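PDB 2FSJ: archaeal actin homolog from Thermoplasma acidophilum, which polymerizes in the presence of nucleoside triphosphates, ATP best of all, into bundles of helical actin-like filaments. Local coordinates for residues I167-N181 and D329-A342. Sequence-based numbering, arbitrary orientation.
Sequences IMRPQGVGAALYLLN and DLQFANALGYRDAA
With chi1 at 172°, Tyr178 swings CG opposite its backbone N, sending the ring across helix 333-342, while Leu336, its CG beside its own N, runs alongside in the same direction. Leu336 CD1 therefore lies over one ring face, 3.6 Å from Tyr178 CZ, in a CH-pi contact. Tyr178 sits as a knob in the hole made by Ala333, Leu336, Gly337 and Asp340. Its hydroxyl donates to Asp329, OH to OD2 2.7 Å, approaching from above the carboxylate plane; OD1 of the same carboxylate forms a salt bridge with Arg42, so both oxygens are engaged. One turn further on, Asn181 ND2 hydrogen-bonds Asp340 OD2 (3.1 Å).

Helices 173-181 and 333-342 cross at 78°, their axes 6.5 Å apart, a closeness that rests on two glycines: Gly337 CA meets Gly174 O at 3.2 Å in a CA-H...O contact, and beside it the methyls of Ala175 and Ala333 touch. Toward the strand, Ala341 CB covers one face of the Arg169 guanidinium, and Tyr338 points its OH to Gln171, where a water joins that hydroxyl to Gln171 OE1. Gln171 NE2 in turn bonds Asp92.

Gly172 follows at the N-cap position of helix 173-181. Two helices crossing between the two sheet-bearing halves of the molecule, close to ATP-site residues Gln331 and Lys34, are characteristic of the actin-like ATPase fold.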
ATOM      1  N   ILE A 167      -1.680  12.438 -11.955  1.00 16.56           N
ATOM      2  CA  ILE A 167      -2.696  13.001 -11.096  1.00 16.98           C
ATOM      3  C   ILE A 167      -2.539  12.317  -9.719  1.00 16.47           C
ATOM      4  O   ILE A 167      -2.403  11.104  -9.647  1.00 15.53           O
ATOM      5  CB  ILE A 167      -4.088  12.763 -11.678  1.00 17.11           C
ATOM      6  CG1 ILE A 167      -4.249  13.488 -13.051  1.00 19.43           C
ATOM      7  CG2 ILE A 167      -5.218  13.176 -10.684  1.00 18.16           C
ATOM      8  CD1 ILE A 167      -4.043  14.981 -12.986  1.00 21.51           C
ATOM      9  N   MET A 168      -2.571  13.111  -8.664  1.00 14.93           N
ATOM     10  CA  MET A 168      -2.264  12.648  -7.316  1.00 14.90           C
ATOM     11  C   MET A 168      -3.342  13.036  -6.331  1.00 14.96           C
ATOM     12  O   MET A 168      -3.816  14.167  -6.358  1.00 15.23           O
ATOM     13  CB  MET A 168      -0.942  13.257  -6.860  1.00 14.71           C
ATOM     14  CG  MET A 168       0.246  12.832  -7.695  1.00 17.22           C
ATOM     15  SD  MET A 168       0.692  11.124  -7.455  1.00 18.07           S
ATOM     16  CE  MET A 168       1.530  11.127  -5.782  1.00 16.79           C
ATOM     17  N   ARG A 169      -3.664  12.130  -5.409  1.00 13.67           N
ATOM     18  CA  ARG A 169      -4.554  12.449  -4.288  1.00 13.07           C
ATOM     19  C   ARG A 169      -3.913  11.954  -3.010  1.00 12.41           C
ATOM     20  O   ARG A 169      -3.159  11.000  -3.102  1.00 12.21           O
ATOM     21  CB  ARG A 169      -5.873  11.738  -4.452  1.00 13.03           C
ATOM     22  CG  ARG A 169      -6.776  12.331  -5.503  1.00 15.85           C
ATOM     23  CD  ARG A 169      -7.245  13.755  -5.212  1.00 20.79           C
ATOM     24  NE  ARG A 169      -8.095  14.219  -6.299  1.00 25.61           N
ATOM     25  CZ  ARG A 169      -7.664  14.823  -7.407  1.00 28.56           C
ATOM     26  NH1 ARG A 169      -6.364  15.097  -7.607  1.00 25.50           N
ATOM     27  NH2 ARG A 169      -8.556  15.190  -8.321  1.00 30.62           N
ATOM     28  N   PRO A 170      -4.207  12.558  -1.846  1.00 11.15           N
ATOM     29  CA  PRO A 170      -3.675  12.066  -0.569  1.00 12.22           C
ATOM     30  C   PRO A 170      -4.099  10.647  -0.293  1.00 11.04           C
ATOM     31  O   PRO A 170      -5.242  10.277  -0.575  1.00 10.87           O
ATOM     32  CB  PRO A 170      -4.269  13.044   0.460  1.00 11.60           C
ATOM     33  CG  PRO A 170      -4.429  14.296  -0.301  1.00 13.49           C
ATOM     34  CD  PRO A 170      -4.981  13.783  -1.622  1.00 12.73           C
ATOM     35  N   GLN A 171      -3.181   9.825   0.229  1.00 11.08           N
ATOM     36  CA  GLN A 171      -3.523   8.502   0.653  1.00 12.21           C
ATOM     37  C   GLN A 171      -4.686   8.597   1.690  1.00 12.00           C
ATOM     38  O   GLN A 171      -4.704   9.497   2.554  1.00 12.52           O
ATOM     39  CB  GLN A 171      -2.294   7.839   1.295  1.00 13.45           C
ATOM     40  CG  GLN A 171      -2.495   6.393   1.684  1.00 14.98           C
ATOM     41  CD  GLN A 171      -1.151   5.691   1.972  1.00 18.97           C
ATOM     42  OE1 GLN A 171      -0.197   5.843   1.195  1.00 21.80           O
ATOM     43  NE2 GLN A 171      -1.074   4.985   3.082  1.00 15.06           N
ATOM     44  N   GLY A 172      -5.659   7.721   1.549  1.00 10.64           N
ATOM     45  CA  GLY A 172      -6.894   7.816   2.299  1.00 11.30           C
ATOM     46  C   GLY A 172      -8.022   8.537   1.573  1.00 11.39           C
ATOM     47  O   GLY A 172      -9.174   8.145   1.668  1.00 11.94           O
ATOM     48  N   VAL A 173      -7.712   9.625   0.906  1.00 11.40           N
ATOM     49  CA  VAL A 173      -8.708  10.317   0.090  1.00 12.41           C
ATOM     50  C   VAL A 173      -9.097   9.437  -1.096  1.00 13.42           C
ATOM     51  O   VAL A 173     -10.264   9.414  -1.455  1.00 12.69           O
ATOM     52  CB  VAL A 173      -8.189  11.700  -0.383  1.00 12.12           C
ATOM     53  CG1 VAL A 173      -9.050  12.311  -1.496  1.00 15.08           C
ATOM     54  CG2 VAL A 173      -8.100  12.633   0.798  1.00 14.95           C
ATOM     55  N   GLY A 174      -8.119   8.743  -1.696  1.00 13.09           N
ATOM     56  CA  GLY A 174      -8.406   7.766  -2.753  1.00 13.29           C
ATOM     57  C   GLY A 174      -9.456   6.761  -2.309  1.00 12.30           C
ATOM     58  O   GLY A 174     -10.483   6.593  -2.964  1.00 14.71           O
ATOM     59  N   ALA A 175      -9.258   6.131  -1.161  1.00 11.56           N
ATOM     60  CA  ALA A 175     -10.209   5.186  -0.665  1.00 11.26           C
ATOM     61  C   ALA A 175     -11.622   5.793  -0.384  1.00 11.84           C
ATOM     62  O   ALA A 175     -12.659   5.194  -0.709  1.00 11.27           O
ATOM     63  CB  ALA A 175      -9.671   4.518   0.591  1.00 10.58           C
ATOM     64  N   ALA A 176     -11.646   6.937   0.275  1.00 12.28           N
ATOM     65  CA  ALA A 176     -12.919   7.609   0.576  1.00 12.80           C
ATOM     66  C   ALA A 176     -13.706   7.990  -0.719  1.00 13.08           C
ATOM     67  O   ALA A 176     -14.943   7.858  -0.794  1.00 13.36           O
ATOM     68  CB  ALA A 176     -12.634   8.794   1.391  1.00 13.16           C
ATOM     69  N   LEU A 177     -12.991   8.409  -1.747  1.00 13.46           N
ATOM     70  CA  LEU A 177     -13.642   8.773  -3.009  1.00 14.51           C
ATOM     71  C   LEU A 177     -14.203   7.519  -3.694  1.00 14.38           C
ATOM     72  O   LEU A 177     -15.310   7.549  -4.200  1.00 14.84           O
ATOM     73  CB  LEU A 177     -12.689   9.494  -3.935  1.00 15.59           C
ATOM     74  CG  LEU A 177     -12.162  10.861  -3.516  1.00 18.71           C
ATOM     75  CD1 LEU A 177     -10.967  11.281  -4.392  1.00 21.20           C
ATOM     76  CD2 LEU A 177     -13.284  11.879  -3.551  1.00 21.83           C
ATOM     77  N   TYR A 178     -13.464   6.408  -3.634  1.00 13.84           N
ATOM     78  CA  TYR A 178     -13.953   5.129  -4.157  1.00 14.10           C
ATOM     79  C   TYR A 178     -15.206   4.659  -3.420  1.00 14.02           C
ATOM     80  O   TYR A 178     -16.254   4.351  -4.023  1.00 13.20           O
ATOM     81  CB  TYR A 178     -12.862   4.056  -4.102  1.00 13.44           C
ATOM     82  CG  TYR A 178     -13.387   2.689  -4.446  1.00 13.33           C
ATOM     83  CD1 TYR A 178     -13.834   2.417  -5.755  1.00 18.94           C
ATOM     84  CD2 TYR A 178     -13.454   1.705  -3.532  1.00 14.64           C
ATOM     85  CE1 TYR A 178     -14.301   1.214  -6.101  1.00 19.57           C
ATOM     86  CE2 TYR A 178     -13.966   0.443  -3.877  1.00 16.56           C
ATOM     87  CZ  TYR A 178     -14.359   0.214  -5.175  1.00 21.67           C
ATOM     88  OH  TYR A 178     -14.867  -1.010  -5.577  1.00 24.93           O
ATOM     89  N   LEU A 179     -15.151   4.685  -2.102  1.00 13.12           N
ATOM     90  CA  LEU A 179     -16.300   4.300  -1.315  1.00 13.58           C
ATOM     91  C   LEU A 179     -17.531   5.186  -1.534  1.00 13.32           C
ATOM     92  O   LEU A 179     -18.651   4.670  -1.563  1.00 15.52           O
ATOM     93  CB  LEU A 179     -15.932   4.208   0.165  1.00 14.07           C
ATOM     94  CG  LEU A 179     -14.874   3.117   0.472  1.00 17.13           C
ATOM     95  CD1 LEU A 179     -14.515   3.241   1.966  1.00 18.30           C
ATOM     96  CD2 LEU A 179     -15.325   1.671   0.145  1.00 16.16           C
ATOM     97  N   LEU A 180     -17.315   6.471  -1.748  1.00 13.82           N
ATOM     98  CA  LEU A 180     -18.371   7.409  -2.058  1.00 15.14           C
ATOM     99  C   LEU A 180     -18.971   7.052  -3.423  1.00 16.70           C
ATOM    100  O   LEU A 180     -20.180   6.903  -3.546  1.00 17.66           O
ATOM    101  CB  LEU A 180     -17.889   8.852  -2.018  1.00 13.90           C
ATOM    102  CG  LEU A 180     -18.880   9.942  -2.504  1.00 15.39           C
ATOM    103  CD1 LEU A 180     -20.061  10.018  -1.582  1.00 17.76           C
ATOM    104  CD2 LEU A 180     -18.205  11.286  -2.630  1.00 17.76           C
ATOM    105  N   ASN A 181     -18.117   6.856  -4.412  1.00 18.74           N
ATOM    106  CA  ASN A 181     -18.557   6.496  -5.752  1.00 21.17           C
ATOM    107  C   ASN A 181     -19.378   5.198  -5.765  1.00 20.71           C
ATOM    108  O   ASN A 181     -20.362   5.107  -6.533  1.00 22.21           O
ATOM    109  CB  ASN A 181     -17.354   6.421  -6.703  1.00 21.95           C
ATOM    110  CG  ASN A 181     -16.783   7.787  -7.030  1.00 27.44           C
ATOM    111  OD1 ASN A 181     -17.442   8.813  -6.833  1.00 34.86           O
ATOM    112  ND2 ASN A 181     -15.532   7.817  -7.521  1.00 35.58           N
ATOM    113  N   ASP A 329     -11.647  -5.633  -1.865  1.00 32.84           N
ATOM    114  CA  ASP A 329     -11.274  -4.223  -2.089  1.00 31.41           C
ATOM    115  C   ASP A 329     -10.268  -3.602  -1.096  1.00 29.39           C
ATOM    116  O   ASP A 329      -9.751  -2.519  -1.411  1.00 28.10           O
ATOM    117  CB  ASP A 329     -12.545  -3.327  -2.162  1.00 31.58           C
ATOM    118  CG  ASP A 329     -13.350  -3.462  -3.488  1.00 33.01           C
ATOM    119  OD1 ASP A 329     -12.909  -4.091  -4.478  1.00 34.66           O
ATOM    120  OD2 ASP A 329     -14.493  -2.934  -3.661  1.00 35.39           O
ATOM    121  N   LEU A 330      -9.973  -4.213   0.070  1.00 26.59           N
ATOM    122  CA  LEU A 330      -9.141  -3.561   1.105  1.00 25.51           C
ATOM    123  C   LEU A 330      -7.764  -3.039   0.671  1.00 23.94           C
ATOM    124  O   LEU A 330      -7.270  -2.028   1.188  1.00 23.49           O
ATOM    125  CB  LEU A 330      -8.800  -4.519   2.269  1.00 26.29           C
ATOM    126  CG  LEU A 330      -9.682  -4.637   3.513  1.00 27.69           C
ATOM    127  CD1 LEU A 330      -9.115  -5.748   4.420  1.00 26.22           C
ATOM    128  CD2 LEU A 330      -9.833  -3.346   4.249  1.00 28.15           C
ATOM    129  N   GLN A 331      -7.103  -3.846  -0.152  1.00 22.21           N
ATOM    130  CA  GLN A 331      -5.754  -3.557  -0.601  1.00 21.72           C
ATOM    131  C   GLN A 331      -5.798  -2.608  -1.774  1.00 18.24           C
ATOM    132  O   GLN A 331      -4.819  -1.992  -2.092  1.00 19.44           O
ATOM    133  CB  GLN A 331      -5.022  -4.862  -0.976  1.00 22.88           C
ATOM    134  CG  GLN A 331      -4.747  -5.724   0.289  1.00 28.35           C
ATOM    135  CD  GLN A 331      -3.273  -6.055   0.614  1.00 34.09           C
ATOM    136  OE1 GLN A 331      -3.003  -7.147   1.139  1.00 41.89           O
ATOM    137  NE2 GLN A 331      -2.350  -5.127   0.373  1.00 31.86           N
ATOM    138  N   PHE A 332      -6.957  -2.473  -2.392  1.00 15.15           N
ATOM    139  CA  PHE A 332      -7.085  -1.722  -3.620  1.00 13.83           C
ATOM    140  C   PHE A 332      -7.825  -0.410  -3.512  1.00 11.74           C
ATOM    141  O   PHE A 332      -7.902   0.340  -4.497  1.00  9.92           O
ATOM    142  CB  PHE A 332      -7.817  -2.591  -4.645  1.00 13.57           C
ATOM    143  CG  PHE A 332      -6.952  -3.689  -5.214  1.00 16.51           C
ATOM    144  CD1 PHE A 332      -5.996  -3.412  -6.184  1.00 17.55           C
ATOM    145  CD2 PHE A 332      -7.118  -5.010  -4.780  1.00 22.77           C
ATOM    146  CE1 PHE A 332      -5.200  -4.434  -6.698  1.00 18.92           C
ATOM    147  CE2 PHE A 332      -6.333  -6.038  -5.334  1.00 23.02           C
ATOM    148  CZ  PHE A 332      -5.362  -5.718  -6.262  1.00 19.49           C
ATOM    149  N   ALA A 333      -8.400  -0.129  -2.359  1.00 11.13           N
ATOM    150  CA  ALA A 333      -9.351   0.981  -2.276  1.00 12.01           C
ATOM    151  C   ALA A 333      -8.724   2.295  -2.699  1.00 10.88           C
ATOM    152  O   ALA A 333      -9.345   3.104  -3.438  1.00 12.70           O
ATOM    153  CB  ALA A 333      -9.979   1.073  -0.855  1.00 12.98           C
ATOM    154  N   ASN A 334      -7.499   2.577  -2.235  1.00 10.58           N
ATOM    155  CA  ASN A 334      -6.829   3.827  -2.645  1.00 10.59           C
ATOM    156  C   ASN A 334      -6.582   3.842  -4.133  1.00 10.38           C
ATOM    157  O   ASN A 334      -6.858   4.849  -4.801  1.00  9.61           O
ATOM    158  CB  ASN A 334      -5.517   4.063  -1.874  1.00  9.69           C
ATOM    159  CG  ASN A 334      -5.745   4.665  -0.480  1.00 11.71           C
ATOM    160  OD1 ASN A 334      -5.209   4.178   0.545  1.00 16.02           O
ATOM    161  ND2 ASN A 334      -6.475   5.758  -0.444  1.00  8.64           N
ATOM    162  N   ALA A 335      -6.023   2.759  -4.647  1.00 10.00           N
ATOM    163  CA  ALA A 335      -5.701   2.671  -6.095  1.00 10.25           C
ATOM    164  C   ALA A 335      -6.931   2.885  -6.964  1.00 11.19           C
ATOM    165  O   ALA A 335      -6.856   3.553  -7.995  1.00 10.88           O
ATOM    166  CB  ALA A 335      -5.071   1.387  -6.430  1.00 10.63           C
ATOM    167  N   LEU A 336      -8.062   2.345  -6.537  1.00 11.58           N
ATOM    168  CA  LEU A 336      -9.335   2.516  -7.278  1.00 12.35           C
ATOM    169  C   LEU A 336      -9.771   3.989  -7.280  1.00 13.44           C
ATOM    170  O   LEU A 336     -10.135   4.523  -8.306  1.00 12.14           O
ATOM    171  CB  LEU A 336     -10.411   1.644  -6.638  1.00 12.75           C
ATOM    172  CG  LEU A 336     -10.245   0.157  -6.919  1.00 12.85           C
ATOM    173  CD1 LEU A 336     -10.964  -0.665  -5.863  1.00 12.24           C
ATOM    174  CD2 LEU A 336     -10.731  -0.259  -8.382  1.00 16.89           C
ATOM    175  N   GLY A 337      -9.643   4.667  -6.129  1.00 12.84           N
ATOM    176  CA  GLY A 337      -9.910   6.104  -6.059  1.00 13.01           C
ATOM    177  C   GLY A 337      -8.960   6.970  -6.837  1.00 13.86           C
ATOM    178  O   GLY A 337      -9.380   7.973  -7.422  1.00 14.79           O
ATOM    179  N   TYR A 338      -7.660   6.620  -6.835  1.00 13.37           N
ATOM    180  CA  TYR A 338      -6.656   7.341  -7.589  1.00 14.08           C
ATOM    181  C   TYR A 338      -6.970   7.288  -9.092  1.00 15.35           C
ATOM    182  O   TYR A 338      -6.800   8.273  -9.813  1.00 14.68           O
ATOM    183  CB  TYR A 338      -5.262   6.744  -7.364  1.00 12.49           C
ATOM    184  CG  TYR A 338      -4.714   6.802  -5.954  1.00 12.18           C
ATOM    185  CD1 TYR A 338      -5.153   7.746  -5.031  1.00 12.92           C
ATOM    186  CD2 TYR A 338      -3.686   5.944  -5.572  1.00 11.03           C
ATOM    187  CE1 TYR A 338      -4.631   7.777  -3.702  1.00 12.63           C
ATOM    188  CE2 TYR A 338      -3.179   5.959  -4.261  1.00 12.82           C
ATOM    189  CZ  TYR A 338      -3.649   6.908  -3.350  1.00 13.80           C
ATOM    190  OH  TYR A 338      -3.077   6.949  -2.074  1.00 14.99           O
ATOM    191  N   ARG A 339      -7.417   6.126  -9.537  1.00 16.47           N
ATOM    192  CA  ARG A 339      -7.679   5.923 -10.935  1.00 19.19           C
ATOM    193  C   ARG A 339      -8.897   6.759 -11.289  1.00 20.30           C
ATOM    194  O   ARG A 339      -8.870   7.463 -12.292  1.00 19.93           O
ATOM    195  CB  ARG A 339      -7.931   4.448 -11.276  1.00 18.79           C
ATOM    196  CG  ARG A 339      -7.899   4.237 -12.792  1.00 22.42           C
ATOM    197  CD  ARG A 339      -8.758   3.098 -13.317  1.00 28.65           C
ATOM    198  NE  ARG A 339      -8.771   3.079 -14.790  1.00 33.07           N
ATOM    199  CZ  ARG A 339      -9.691   3.647 -15.582  1.00 34.15           C
ATOM    200  NH1 ARG A 339     -10.741   4.301 -15.094  1.00 35.16           N
ATOM    201  NH2 ARG A 339      -9.554   3.543 -16.893  1.00 37.38           N
ATOM    202  N   ASP A 340      -9.933   6.678 -10.455  1.00 21.53           N
ATOM    203  CA  ASP A 340     -11.160   7.485 -10.619  1.00 23.66           C
ATOM    204  C   ASP A 340     -10.828   8.976 -10.757  1.00 23.86           C
ATOM    205  O   ASP A 340     -11.340   9.673 -11.667  1.00 23.55           O
ATOM    206  CB  ASP A 340     -12.138   7.287  -9.434  1.00 23.59           C
ATOM    207  CG  ASP A 340     -12.885   5.937  -9.450  1.00 30.13           C
ATOM    208  OD1 ASP A 340     -12.735   5.131 -10.409  1.00 36.59           O
ATOM    209  OD2 ASP A 340     -13.647   5.574  -8.496  1.00 34.93           O
ATOM    210  N   ALA A 341      -9.972   9.486  -9.867  1.00 23.67           N
ATOM    211  CA  ALA A 341      -9.560  10.883  -9.947  1.00 23.31           C
ATOM    212  C   ALA A 341      -8.826  11.225 -11.241  1.00 23.96           C
ATOM    213  O   ALA A 341      -9.060  12.299 -11.805  1.00 25.09           O
ATOM    214  CB  ALA A 341      -8.709  11.308  -8.725  1.00 23.43           C
ATOM    215  N   ALA A 342      -7.955  10.362 -11.742  1.00 24.74           N
ATOM    216  CA  ALA A 342      -7.283  10.653 -13.009  1.00 26.20           C
ATOM    217  C   ALA A 342      -8.304  10.665 -14.179  1.00 28.27           C
ATOM    218  O   ALA A 342      -8.280  11.571 -15.008  1.00 28.28           O
ATOM    219  CB  ALA A 342      -6.162   9.692 -13.280  1.00 26.47           C
TER
HETATM  220  O   HOH W   1      -0.673   5.567  -1.501  1.00 25.37           O